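Local structure of beta-lactamase OXA-2 (1K38) at residues V41-R46 with S146-I151; Q88-R93 with V101-L106; A152-L157 with W198-V203. The protein hydrolyses the beta-lactam ring of penicillins, oxacillin among them, as a class D serine beta-lactamase and so confers antibiotic resistance. All blocks are in the same frame, centred on the assembly; numbering follows the deposited sequence.

Interaction 1: residues V41-R46 with S146-I151; sequences VRSKKR and SAQEQI
The salt bridge of this contact sits at the end of Arg-46. The arginine chain runs extended from CG to NE and meets the Glu-149 chain at about a right angle. The guanidinium binds the carboxylate side-on: Arg-46 NE reaches Glu-149 OE1 at 3.0 Å, and Arg-46 NH2 reaches Glu-149 OE2 at 2.8 Å with an N-H...O angle of 167°. Both oxygens use syn lone pairs, and the two planes lie only 20° apart, so carboxylate and guanidinium meet edge to edge, nearly coplanar.

The anti lone pair of Glu-149 OE1 is left for the backbone, where it accepts from Ser-146 N at 3.0 Å. In return Ser-146 OG takes the N-H of Glu-149. This reciprocal pair is a capping box at the start of helix 147-158, so the arginine holds the carboxylate that completes the box; the helix end and the guanidinium should both help keep that group ionised.

Hydrogen bonding ties Ser-43, in helix 40-43, to the same helix start. Ser-43 O receives Gln-148 N at 3.0 Å, nearly along its C=O axis. The Gln-148 amide also reaches back, Gln-148 NE2 donating to Ser-43 OG at 2.9 Å and 170°, while that hydroxyl bonds to the carbonyl of Pro-40 as well. A water takes the N-H of Ala-147 and donates to the carbonyls of Arg-42 and Lys-45.

Packing fills in the rest. Lys-44 CG lies 3.3 Å from Gln-148 NE2. Ala-147 CB points toward 41-46, 3.6 Å from Ser-43 O, while touching Ala-213 of strand 208-217.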
loop_
_atom_site.group_PDB
_atom_site.type_symbol
_atom_site.label_atom_id
_atom_site.label_comp_id
_atom_site.label_asym_id
_atom_site.label_seq_id
_atom_site.Cartn_x
_atom_site.Cartn_y
_atom_site.Cartn_z
ATOM N N VAL A 41 -26.059 18.777 7.840
ATOM C CA VAL A 41 -27.259 18.240 7.211
ATOM C C VAL A 41 -26.925 17.525 5.901
ATOM O O VAL A 41 -27.397 16.409 5.657
ATOM C CB VAL A 41 -28.303 19.350 6.950
ATOM C CG1 VAL A 41 -29.477 18.785 6.166
ATOM C CG2 VAL A 41 -28.792 19.920 8.277
ATOM N N ARG A 42 -26.109 18.150 5.059
ATOM C CA ARG A 42 -25.752 17.510 3.803
ATOM C C ARG A 42 -24.889 16.274 4.038
ATOM O O ARG A 42 -24.922 15.331 3.248
ATOM C CB ARG A 42 -25.014 18.482 2.876
ATOM C CG ARG A 42 -24.636 17.841 1.543
ATOM C CD ARG A 42 -24.119 18.851 0.532
ATOM N NE ARG A 42 -23.606 18.170 -0.652
ATOM C CZ ARG A 42 -23.793 18.579 -1.902
ATOM N NH1 ARG A 42 -24.494 19.678 -2.152
ATOM N NH2 ARG A 42 -23.278 17.880 -2.904
ATOM N N SER A 43 -24.126 16.270 5.128
ATOM C CA SER A 43 -23.256 15.134 5.413
ATOM C C SER A 43 -24.048 13.856 5.670
ATOM O O SER A 43 -23.498 12.757 5.598
ATOM C CB SER A 43 -22.351 15.432 6.615
ATOM O OG SER A 43 -23.056 15.328 7.838
ATOM N N LYS A 44 -25.340 14.000 5.959
ATOM C CA LYS A 44 -26.191 12.848 6.219
ATOM C C LYS A 44 -27.138 12.541 5.058
ATOM O O LYS A 44 -27.940 11.611 5.136
ATOM C CB LYS A 44 -26.992 13.072 7.506
ATOM C CG LYS A 44 -26.114 13.257 8.742
ATOM C CD LYS A 44 -26.941 13.461 10.004
ATOM C CE LYS A 44 -27.746 12.216 10.349
ATOM N NZ LYS A 44 -26.872 11.033 10.602
ATOM N N LYS A 45 -27.040 13.317 3.982
ATOM C CA LYS A 45 -27.886 13.114 2.812
ATOM C C LYS A 45 -27.301 12.025 1.916
ATOM O O LYS A 45 -26.105 12.027 1.618
ATOM C CB LYS A 45 -28.019 14.419 2.022
ATOM C CG LYS A 45 -28.961 14.328 0.832
ATOM C CD LYS A 45 -29.194 15.693 0.199
ATOM C CE LYS A 45 -29.873 16.646 1.168
ATOM N NZ LYS A 45 -31.203 16.145 1.603
ATOM N N ARG A 46 -28.141 11.091 1.490
ATOM C CA ARG A 46 -27.674 10.009 0.634
ATOM C C ARG A 46 -27.635 10.365 -0.844
ATOM O O ARG A 46 -28.580 10.943 -1.391
ATOM C CB ARG A 46 -28.536 8.761 0.840
ATOM C CG ARG A 46 -28.316 8.093 2.180
ATOM C CD ARG A 46 -29.214 6.884 2.336
ATOM N NE ARG A 46 -28.852 6.081 3.497
ATOM C CZ ARG A 46 -29.621 5.128 4.015
ATOM N NH1 ARG A 46 -30.807 4.861 3.481
ATOM N NH2 ARG A 46 -29.202 4.435 5.063
ATOM N N SER A 146 -24.630 8.267 2.349
ATOM C CA SER A 146 -24.210 9.599 2.787
ATOM C C SER A 146 -22.723 9.674 3.108
ATOM O O SER A 146 -22.045 8.649 3.236
ATOM C CB SER A 146 -24.984 10.022 4.031
ATOM O OG SER A 146 -24.515 9.324 5.175
ATOM N N ALA A 147 -22.222 10.896 3.257
ATOM C CA ALA A 147 -20.816 11.089 3.582
ATOM C C ALA A 147 -20.506 10.465 4.940
ATOM O O ALA A 147 -19.448 9.868 5.120
ATOM C CB ALA A 147 -20.470 12.577 3.591
ATOM N N GLN A 148 -21.426 10.593 5.893
ATOM C CA GLN A 148 -21.192 10.014 7.206
ATOM C C GLN A 148 -21.181 8.493 7.131
ATOM O O GLN A 148 -20.403 7.839 7.830
ATOM C CB GLN A 148 -22.237 10.509 8.215
ATOM C CG GLN A 148 -21.949 11.931 8.690
ATOM C CD GLN A 148 -22.653 12.283 9.989
ATOM O OE1 GLN A 148 -22.775 11.448 10.890
ATOM N NE2 GLN A 148 -23.101 13.529 10.101
ATOM N N GLU A 149 -22.025 7.932 6.273
ATOM C CA GLU A 149 -22.072 6.485 6.107
ATOM C C GLU A 149 -20.801 5.975 5.419
ATOM O O GLU A 149 -20.346 4.862 5.688
ATOM C CB GLU A 149 -23.321 6.087 5.319
ATOM C CG GLU A 149 -24.605 6.333 6.095
ATOM C CD GLU A 149 -25.844 5.933 5.328
ATOM O OE1 GLU A 149 -25.960 6.316 4.148
ATOM O OE2 GLU A 149 -26.709 5.245 5.911
ATOM N N GLN A 150 -20.224 6.789 4.537
ATOM C CA GLN A 150 -18.984 6.398 3.867
ATOM C C GLN A 150 -17.881 6.298 4.918
ATOM O O GLN A 150 -17.058 5.384 4.880
ATOM C CB GLN A 150 -18.581 7.430 2.806
ATOM C CG GLN A 150 -19.496 7.465 1.582
ATOM C CD GLN A 150 -18.915 6.747 0.372
ATOM O OE1 GLN A 150 -18.135 5.800 0.508
ATOM N NE2 GLN A 150 -19.302 7.194 -0.823
ATOM N N ILE A 151 -17.861 7.247 5.853
ATOM C CA ILE A 151 -16.851 7.240 6.909
ATOM C C ILE A 151 -16.974 5.959 7.726
ATOM O O ILE A 151 -15.982 5.275 7.966
ATOM C CB ILE A 151 -17.015 8.456 7.858
ATOM C CG1 ILE A 151 -16.694 9.758 7.112
ATOM C CG2 ILE A 151 -16.112 8.291 9.074
ATOM C CD1 ILE A 151 -15.224 9.966 6.811
HETATM O O HOH W 1 -23.666 13.211 2.003
#

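Interaction 2: residues Q88-R93 with V101-L106; sequences QDQDLR and VWVYEL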
loop_
_atom_site.group_PDB
_atom_site.type_symbol
_atom_site.label_atom_id
_atom_site.label_comp_id
_atom_site.label_asym_id
_atom_site.label_seq_id
_atom_site.Cartn_x
_atom_site.Cartn_y
_atom_site.Cartn_z
ATOM N N GLN A 88 -8.205 0.302 -22.921
ATOM C CA GLN A 88 -7.089 -0.635 -22.855
ATOM C C GLN A 88 -7.416 -1.775 -21.897
ATOM O O GLN A 88 -8.355 -1.675 -21.104
ATOM C CB GLN A 88 -5.824 0.080 -22.373
ATOM C CG GLN A 88 -5.952 0.696 -20.988
ATOM C CD GLN A 88 -4.674 1.366 -20.525
ATOM O OE1 GLN A 88 -3.636 0.721 -20.387
ATOM N NE2 GLN A 88 -4.744 2.670 -20.282
ATOM N N ASP A 89 -6.647 -2.858 -21.978
ATOM C CA ASP A 89 -6.861 -3.995 -21.090
ATOM C C ASP A 89 -6.657 -3.477 -19.675
ATOM O O ASP A 89 -5.952 -2.492 -19.465
ATOM C CB ASP A 89 -5.873 -5.121 -21.396
ATOM C CG ASP A 89 -6.056 -5.690 -22.790
ATOM O OD1 ASP A 89 -7.217 -5.790 -23.241
ATOM O OD2 ASP A 89 -5.044 -6.050 -23.429
ATOM N N GLN A 90 -7.266 -4.140 -18.704
ATOM C CA GLN A 90 -7.171 -3.675 -17.328
ATOM C C GLN A 90 -6.965 -4.762 -16.288
ATOM O O GLN A 90 -7.305 -5.925 -16.504
ATOM C CB GLN A 90 -8.465 -2.955 -16.938
ATOM C CG GLN A 90 -9.040 -1.993 -17.957
ATOM C CD GLN A 90 -8.664 -0.560 -17.673
ATOM O OE1 GLN A 90 -8.668 -0.122 -16.521
ATOM N NE2 GLN A 90 -8.351 0.189 -18.725
ATOM N N ASP A 91 -6.391 -4.364 -15.158
ATOM C CA ASP A 91 -6.255 -5.254 -14.014
ATOM C C ASP A 91 -6.992 -4.490 -12.921
ATOM O O ASP A 91 -7.459 -3.373 -13.161
ATOM C CB ASP A 91 -4.792 -5.544 -13.621
ATOM C CG ASP A 91 -3.920 -4.302 -13.514
ATOM O OD1 ASP A 91 -4.424 -3.185 -13.276
ATOM O OD2 ASP A 91 -2.685 -4.469 -13.647
ATOM N N LEU A 92 -7.131 -5.068 -11.735
ATOM C CA LEU A 92 -7.853 -4.368 -10.681
ATOM C C LEU A 92 -7.311 -2.995 -10.326
ATOM O O LEU A 92 -8.083 -2.070 -10.090
ATOM C CB LEU A 92 -7.906 -5.211 -9.409
ATOM C CG LEU A 92 -8.927 -6.345 -9.373
ATOM C CD1 LEU A 92 -8.786 -7.080 -8.058
ATOM C CD2 LEU A 92 -10.341 -5.792 -9.532
ATOM N N ARG A 93 -5.992 -2.850 -10.284
ATOM C CA ARG A 93 -5.425 -1.560 -9.912
ATOM C C ARG A 93 -5.699 -0.475 -10.942
ATOM O O ARG A 93 -6.014 0.656 -10.578
ATOM C CB ARG A 93 -3.919 -1.676 -9.656
ATOM C CG ARG A 93 -3.367 -0.517 -8.820
ATOM C CD ARG A 93 -1.900 -0.728 -8.462
ATOM N NE ARG A 93 -1.682 -1.915 -7.638
ATOM C CZ ARG A 93 -1.782 -1.943 -6.312
ATOM N NH1 ARG A 93 -2.100 -0.843 -5.641
ATOM N NH2 ARG A 93 -1.564 -3.077 -5.653
ATOM N N VAL A 101 -15.377 1.756 -15.283
ATOM C CA VAL A 101 -16.682 1.168 -15.043
ATOM C C VAL A 101 -16.979 -0.144 -15.767
ATOM O O VAL A 101 -17.565 -1.049 -15.167
ATOM C CB VAL A 101 -17.801 2.182 -15.375
ATOM C CG1 VAL A 101 -19.162 1.595 -15.022
ATOM C CG2 VAL A 101 -17.562 3.488 -14.617
ATOM N N TRP A 102 -16.581 -0.272 -17.032
ATOM C CA TRP A 102 -16.898 -1.505 -17.747
ATOM C C TRP A 102 -16.366 -2.772 -17.092
ATOM O O TRP A 102 -16.964 -3.835 -17.230
ATOM C CB TRP A 102 -16.469 -1.445 -19.224
ATOM C CG TRP A 102 -14.997 -1.352 -19.522
ATOM C CD1 TRP A 102 -14.295 -0.224 -19.833
ATOM C CD2 TRP A 102 -14.071 -2.443 -19.633
ATOM N NE1 TRP A 102 -12.993 -0.543 -20.142
ATOM C CE2 TRP A 102 -12.829 -1.898 -20.027
ATOM C CE3 TRP A 102 -14.172 -3.829 -19.442
ATOM C CZ2 TRP A 102 -11.693 -2.692 -20.236
ATOM C CZ3 TRP A 102 -13.039 -4.618 -19.651
ATOM C CH2 TRP A 102 -11.819 -4.044 -20.044
ATOM N N VAL A 103 -15.257 -2.666 -16.368
ATOM C CA VAL A 103 -14.704 -3.834 -15.692
ATOM C C VAL A 103 -15.664 -4.273 -14.591
ATOM O O VAL A 103 -15.971 -5.460 -14.449
ATOM C CB VAL A 103 -13.325 -3.522 -15.059
ATOM C CG1 VAL A 103 -12.884 -4.672 -14.161
ATOM C CG2 VAL A 103 -12.298 -3.292 -16.151
ATOM N N TYR A 104 -16.154 -3.310 -13.818
ATOM C CA TYR A 104 -17.069 -3.631 -12.739
ATOM C C TYR A 104 -18.459 -4.016 -13.229
ATOM O O TYR A 104 -19.224 -4.641 -12.499
ATOM C CB TYR A 104 -17.108 -2.481 -11.725
ATOM C CG TYR A 104 -15.840 -2.437 -10.896
ATOM C CD1 TYR A 104 -14.633 -2.016 -11.455
ATOM C CD2 TYR A 104 -15.827 -2.906 -9.580
ATOM C CE1 TYR A 104 -13.442 -2.062 -10.728
ATOM C CE2 TYR A 104 -14.639 -2.957 -8.841
ATOM C CZ TYR A 104 -13.451 -2.536 -9.423
ATOM O OH TYR A 104 -12.272 -2.594 -8.711
ATOM N N GLU A 105 -18.780 -3.656 -14.467
ATOM C CA GLU A 105 -20.069 -4.036 -15.033
ATOM C C GLU A 105 -19.989 -5.545 -15.245
ATOM O O GLU A 105 -20.970 -6.266 -15.066
ATOM C CB GLU A 105 -20.308 -3.326 -16.366
ATOM C CG GLU A 105 -20.670 -1.854 -16.221
ATOM C CD GLU A 105 -20.838 -1.164 -17.561
ATOM O OE1 GLU A 105 -21.582 -1.695 -18.414
ATOM O OE2 GLU A 105 -20.232 -0.089 -17.759
ATOM N N LEU A 106 -18.802 -6.015 -15.616
ATOM C CA LEU A 106 -18.578 -7.439 -15.824
ATOM C C LEU A 106 -18.782 -8.172 -14.503
ATOM O O LEU A 106 -19.433 -9.218 -14.457
ATOM C CB LEU A 106 -17.157 -7.686 -16.344
ATOM C CG LEU A 106 -16.916 -7.566 -17.854
ATOM C CD1 LEU A 106 -17.503 -8.779 -18.555
ATOM C CD2 LEU A 106 -17.528 -6.284 -18.395
#
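Gln-90 chi1 (-44°) puts CG, anti to the carbonyl carbon, at the indole of Trp-102, and a bend at chi2 swings the amide aside to its own partners; Trp-102 in turn sets its CG between backbone N and carbonyl carbon (chi1 65°). The contact lies in the helical region of the class D fold: the loop leading into helix 92-97 packs on the first turn of helix 101-111, near whose start lies Val-101, the last residue of the family's Ser-Xaa-Val motif.

Gln-90 CG comes within 3.6 Å of Trp-102 CZ2, the amide plane standing 72° from the indole. Val-103 CG2, anti to its own carbonyl carbon, stands over one face of the same indole, toward the rim, and meets Gln-90 CB at 3.9 Å, so that this methyl sits in the corner between indole and glutamine. At the ring edge, in plane, Gln-88 O lies 3.6 Å from Trp-102 CZ2.

That same carbonyl holds the glutamine amide: Gln-90 NE2 donates to Gln-88 O at 3.0 Å, coming from above the carbonyl plane. NE2 also donates to the carbonyl of Gly-85, and OE1 is bonded to the hydroxyls of Thr-100 and Ser-94. With both ends gripped, the amide's rotation is fixed in a buried place. The indole is anchored too, its NE1 bonding to His-86 O.

Further along, Leu-92 and Tyr-104 cross at about a right angle. The side chain of Tyr-104, whose OH is hydrogen-bonded to Thr-58 OG1, is about 8 Å from that of Ser-51, the predicted acylated nucleophile, and Tyr-104 OH touches Leu-92 CD2 at 3.8 Å.

Interaction 3: residues A152-L157 with W198-V203; sequences AFLRKL and WWVGWV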
loop_
_atom_site.group_PDB
_atom_site.type_symbol
_atom_site.label_atom_id
_atom_site.label_comp_id
_atom_site.label_asym_id
_atom_site.label_seq_id
_atom_site.Cartn_x
_atom_site.Cartn_y
_atom_site.Cartn_z
ATOM N N ALA A 152 -18.193 5.633 8.143
ATOM C CA ALA A 152 -18.413 4.428 8.936
ATOM C C ALA A 152 -17.938 3.186 8.190
ATOM O O ALA A 152 -17.314 2.303 8.778
ATOM C CB ALA A 152 -19.890 4.297 9.296
ATOM N N PHE A 153 -18.230 3.118 6.896
ATOM C CA PHE A 153 -17.814 1.985 6.083
ATOM C C PHE A 153 -16.291 1.907 5.978
ATOM O O PHE A 153 -15.704 0.839 6.146
ATOM C CB PHE A 153 -18.414 2.088 4.679
ATOM C CG PHE A 153 -17.826 1.113 3.707
ATOM C CD1 PHE A 153 -18.125 -0.242 3.799
ATOM C CD2 PHE A 153 -16.933 1.540 2.727
ATOM C CE1 PHE A 153 -17.543 -1.159 2.935
ATOM C CE2 PHE A 153 -16.343 0.630 1.857
ATOM C CZ PHE A 153 -16.650 -0.726 1.964
ATOM N N LEU A 154 -15.652 3.041 5.700
ATOM C CA LEU A 154 -14.198 3.078 5.565
ATOM C C LEU A 154 -13.480 2.659 6.840
ATOM O O LEU A 154 -12.442 1.998 6.787
ATOM C CB LEU A 154 -13.744 4.485 5.158
ATOM C CG LEU A 154 -14.173 4.928 3.755
ATOM C CD1 LEU A 154 -13.887 6.414 3.589
ATOM C CD2 LEU A 154 -13.439 4.108 2.692
ATOM N N ARG A 155 -14.026 3.046 7.989
ATOM C CA ARG A 155 -13.405 2.691 9.259
ATOM C C ARG A 155 -13.443 1.181 9.477
ATOM O O ARG A 155 -12.496 0.606 10.023
ATOM C CB ARG A 155 -14.096 3.432 10.405
ATOM C CG ARG A 155 -13.948 4.933 10.270
ATOM C CD ARG A 155 -14.687 5.684 11.356
ATOM N NE ARG A 155 -13.867 5.898 12.541
ATOM C CZ ARG A 155 -14.189 6.749 13.510
ATOM N NH1 ARG A 155 -15.312 7.452 13.421
ATOM N NH2 ARG A 155 -13.386 6.913 14.552
ATOM N N LYS A 156 -14.520 0.536 9.037
ATOM C CA LYS A 156 -14.626 -0.913 9.180
ATOM C C LYS A 156 -13.581 -1.595 8.296
ATOM O O LYS A 156 -12.919 -2.540 8.722
ATOM C CB LYS A 156 -16.035 -1.388 8.818
ATOM C CG LYS A 156 -17.081 -0.977 9.850
ATOM C CD LYS A 156 -18.448 -1.587 9.581
ATOM C CE LYS A 156 -19.100 -0.997 8.351
ATOM N NZ LYS A 156 -20.532 -1.413 8.271
ATOM N N LEU A 157 -13.421 -1.101 7.071
ATOM C CA LEU A 157 -12.432 -1.650 6.145
ATOM C C LEU A 157 -11.030 -1.505 6.743
ATOM O O LEU A 157 -10.220 -2.432 6.710
ATOM C CB LEU A 157 -12.497 -0.908 4.802
ATOM C CG LEU A 157 -11.448 -1.298 3.753
ATOM C CD1 LEU A 157 -11.563 -2.784 3.425
ATOM C CD2 LEU A 157 -11.646 -0.460 2.488
ATOM N N TRP A 198 -17.378 12.874 -5.633
ATOM C CA TRP A 198 -16.892 12.406 -4.329
ATOM C C TRP A 198 -15.385 12.205 -4.258
ATOM O O TRP A 198 -14.711 12.029 -5.265
ATOM C CB TRP A 198 -17.405 10.999 -3.993
ATOM C CG TRP A 198 -18.842 10.747 -3.763
ATOM C CD1 TRP A 198 -19.767 10.368 -4.693
ATOM C CD2 TRP A 198 -19.494 10.670 -2.490
ATOM N NE1 TRP A 198 -20.956 10.044 -4.075
ATOM C CE2 TRP A 198 -20.815 10.222 -2.724
ATOM C CE3 TRP A 198 -19.088 10.931 -1.173
ATOM C CZ2 TRP A 198 -21.735 10.027 -1.687
ATOM C CZ3 TRP A 198 -20.005 10.735 -0.141
ATOM C CH2 TRP A 198 -21.314 10.286 -0.407
ATOM N N TRP A 199 -14.882 12.214 -3.029
ATOM C CA TRP A 199 -13.509 11.817 -2.750
ATOM C C TRP A 199 -13.613 11.337 -1.316
ATOM O O TRP A 199 -13.975 12.098 -0.415
ATOM C CB TRP A 199 -12.446 12.913 -2.882
ATOM C CG TRP A 199 -11.065 12.261 -3.058
ATOM C CD1 TRP A 199 -10.789 11.109 -3.757
ATOM C CD2 TRP A 199 -9.802 12.741 -2.578
ATOM N NE1 TRP A 199 -9.438 10.850 -3.744
ATOM C CE2 TRP A 199 -8.807 11.835 -3.029
ATOM C CE3 TRP A 199 -9.410 13.846 -1.815
ATOM C CZ2 TRP A 199 -7.450 12.007 -2.741
ATOM C CZ3 TRP A 199 -8.060 14.017 -1.527
ATOM C CH2 TRP A 199 -7.095 13.103 -1.990
ATOM N N VAL A 200 -13.372 10.046 -1.123
ATOM C CA VAL A 200 -13.439 9.457 0.208
ATOM C C VAL A 200 -12.204 8.604 0.428
ATOM O O VAL A 200 -11.611 8.100 -0.529
ATOM C CB VAL A 200 -14.708 8.586 0.385
ATOM C CG1 VAL A 200 -15.943 9.390 -0.013
ATOM C CG2 VAL A 200 -14.607 7.310 -0.443
ATOM N N GLY A 201 -11.814 8.446 1.689
ATOM C CA GLY A 201 -10.636 7.653 1.988
ATOM C C GLY A 201 -10.052 8.052 3.322
ATOM O O GLY A 201 -10.776 8.497 4.205
ATOM N N TRP A 202 -8.746 7.891 3.472
ATOM C CA TRP A 202 -8.086 8.266 4.714
ATOM C C TRP A 202 -6.587 8.365 4.521
ATOM O O TRP A 202 -6.036 7.890 3.525
ATOM C CB TRP A 202 -8.402 7.254 5.836
ATOM C CG TRP A 202 -7.787 5.869 5.685
ATOM C CD1 TRP A 202 -6.513 5.489 6.023
ATOM C CD2 TRP A 202 -8.447 4.680 5.223
ATOM N NE1 TRP A 202 -6.346 4.137 5.806
ATOM C CE2 TRP A 202 -7.515 3.617 5.316
ATOM C CE3 TRP A 202 -9.735 4.408 4.744
ATOM C CZ2 TRP A 202 -7.835 2.303 4.946
ATOM C CZ3 TRP A 202 -10.053 3.094 4.375
ATOM C CH2 TRP A 202 -9.103 2.065 4.481
ATOM N N VAL A 203 -5.936 9.037 5.461
ATOM C CA VAL A 203 -4.491 9.152 5.430
ATOM C C VAL A 203 -4.014 8.557 6.752
ATOM O O VAL A 203 -4.482 8.943 7.828
ATOM C CB VAL A 203 -4.025 10.622 5.296
ATOM C CG1 VAL A 203 -4.564 11.454 6.438
ATOM C CG2 VAL A 203 -2.504 10.670 5.244
#
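The short segments of helix 152-157 and strand 198-203 run in roughly the same direction, 38° apart with axes 9.0 Å from each other at closest approach, and the backbones come nearest at Leu-154 and Gly-201. Leu-154 has the largest share of the contact. Its CG stands anti to the carbonyl carbon (chi1 -67°), and its two methyls then part: Leu-154 CD1 drops onto the strand, 3.5 Å from Gly-201 N and 4.0 Å from Val-200 CB, while Leu-154 CD2 goes to the indole of Trp-202, 3.9 Å from Trp-202 CZ3. Separately, the backbone angles of Gly-201 are such that a CB would be jammed against the carbonyl O of Val-200.

This is a helix laid on the central, mostly antiparallel sheet of the fold shared by penicillin-recognising enzymes. Val-200 and Trp-202 face helix 147-158, whereas Trp-199 packs against helix 226-238. Val-200 also pairs by backbone hydrogen bonds with Lys-189, part of the Lys-Thr-Gly segment that probably binds substrate.

Trp-202 rises from the strand with CG between its backbone N and carbonyl carbon (chi1 69°), and the six-membered part of its ring reaches the helix. Trp-202 CZ3 lies 3.6 Å from Leu-154 O, an oblique approach. Leu-157, crossing the indole at about a right angle, brings Leu-157 CD2 to the ring edge, 4.1 Å from Trp-202 CH2. Around the indole, Tyr-158 makes an edge-to-face contact, Phe-211 brings another ring, and NE1 is hydrogen-bonded to Glu-204 OE2.

How the interactions relate
From the N terminus, the chain first passes residues 41-46, just after strand 36-38, and then enters a long excursion with helices but no strands. Interaction 2 falls within that excursion, closing a short loop between 88-93 and 101-106 inside the helical region, on the opposite side of the molecule's centre. The chain returns at 146-151, where interaction 1 closes the large loop, joining helix 40-43 and its following turn to the start of helix 147-158. Interaction 3 follows in series: it closes the loop from 152-157 to 198-203 and lays the same helix on strand 196-205. Interactions 1 and 3 touch through Trp-198, which packs on Ala-147 and Gln-150. Interaction 2 touches neither.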